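Local coordinates for protein acetoacetate decarboxylase (Sphingomonas wittichii, PDB 5UPB) that is an acetoacetate decarboxylase-like enzyme that probably acts as a lyase, at residues A168-A171 with G172-R175. Numbering follows the deposited sequence.
Sequences AGDA and GDLR
D173 folds back over the start of its own turn to meet G169 and D170. D173 CB lies 3.3 Å from D170 O. With chi1 at -60°, CG points opposite its own C and lies near its own N, which carries the carboxylate back toward D170 N. There D173 OD2 accepts the D170 N-H at 2.9 Å, from the anti side and tilted somewhat out of the carboxylate plane, with an N-H...O angle of 156°. The same D173 OD2 is 3.1 Å from G169 CA. The other oxygen, D173 OD1, forms a salt bridge with R167. D173 OD1 also accepts a hydrogen bond from a water O at 2.8 Å. This water also donates to D170 OD1. The setting is a short 3-10 segment in the surface loop between strands 156-166 and 179-186. D173 N bonds back to D170 O (2.8 Å), and L174 N to A171 O. The bond from D170 N to D173 OD2 closes the front of the turn. D170 OD1 instead makes a weak bond to G172 N. An alanine replacing D173 would probably leave the D170 N-H without this acceptor and R167 without its carboxylate mate. The two carboxylates lie nearly parallel, planes 3° apart, with D170 OD1 3.6 Å from D173 OD2. R167 probably eases the repulsion.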
loop_
_atom_site.group_PDB
_atom_site.type_symbol
_atom_site.label_atom_id
_atom_site.label_comp_id
_atom_site.label_asym_id
_atom_site.label_seq_id
_atom_site.Cartn_x
_atom_site.Cartn_y
_atom_site.Cartn_z
ATOM N N ALA A 168 -5.873 35.034 3.252
ATOM C CA ALA A 168 -4.647 34.830 4.005
ATOM C C ALA A 168 -4.978 34.865 5.491
ATOM O O ALA A 168 -5.928 35.538 5.927
ATOM C CB ALA A 168 -3.629 35.910 3.649
ATOM N N GLY A 169 -4.192 34.138 6.284
ATOM C CA GLY A 169 -4.458 34.024 7.701
ATOM C C GLY A 169 -3.226 34.328 8.525
ATOM O O GLY A 169 -2.178 34.695 8.004
ATOM N N ASP A 170 -3.383 34.154 9.833
ATOM C CA ASP A 170 -2.309 34.452 10.758
ATOM C C ASP A 170 -2.492 33.582 11.990
ATOM O O ASP A 170 -3.399 32.753 12.052
ATOM C CB ASP A 170 -2.328 35.958 11.072
ATOM C CG ASP A 170 -3.688 36.428 11.551
ATOM O OD1 ASP A 170 -4.318 35.730 12.392
ATOM O OD2 ASP A 170 -4.126 37.498 11.073
ATOM N N ALA A 171 -1.626 33.774 12.986
ATOM C CA ALA A 171 -1.659 32.918 14.168
ATOM C C ALA A 171 -2.985 33.057 14.921
ATOM O O ALA A 171 -3.344 32.174 15.713
ATOM C CB ALA A 171 -0.476 33.217 15.088
ATOM N N GLY A 172 -3.688 34.158 14.725
ATOM C CA GLY A 172 -5.049 34.290 15.231
ATOM C C GLY A 172 -5.993 33.186 14.794
ATOM O O GLY A 172 -7.054 33.008 15.398
ATOM N N ASP A 173 -5.722 32.566 13.645
ATOM C CA ASP A 173 -6.570 31.525 13.087
ATOM C C ASP A 173 -6.236 30.133 13.613
ATOM O O ASP A 173 -6.931 29.175 13.263
ATOM C CB ASP A 173 -6.485 31.573 11.564
ATOM C CG ASP A 173 -6.955 32.918 11.013
ATOM O OD1 ASP A 173 -8.091 33.323 11.361
ATOM O OD2 ASP A 173 -6.224 33.542 10.206
ATOM N N LEU A 174 -5.196 29.996 14.436
ATOM C CA LEU A 174 -4.847 28.735 15.067
ATOM C C LEU A 174 -5.346 28.743 16.498
ATOM O O LEU A 174 -5.382 29.779 17.152
ATOM C CB LEU A 174 -3.340 28.527 15.062
ATOM C CG LEU A 174 -2.694 28.754 13.691
ATOM C CD1 LEU A 174 -1.188 28.581 13.748
ATOM C CD2 LEU A 174 -3.294 27.812 12.675
ATOM N N ARG A 175 -5.732 27.582 16.991
ATOM C CA ARG A 175 -6.117 27.460 18.393
ATOM C C ARG A 175 -5.013 26.741 19.158
ATOM O O ARG A 175 -5.100 25.558 19.494
ATOM C CB ARG A 175 -7.474 26.775 18.518
ATOM C CG ARG A 175 -8.678 27.587 17.993
ATOM C CD ARG A 175 -8.716 27.862 16.516
ATOM N NE ARG A 175 -9.981 28.510 16.153
ATOM C CZ ARG A 175 -10.216 29.184 15.028
ATOM N NH1 ARG A 175 -9.283 29.324 14.087
ATOM N NH2 ARG A 175 -11.414 29.710 14.834
HETATM O O HOH W 1 -7.366 35.771 12.606
#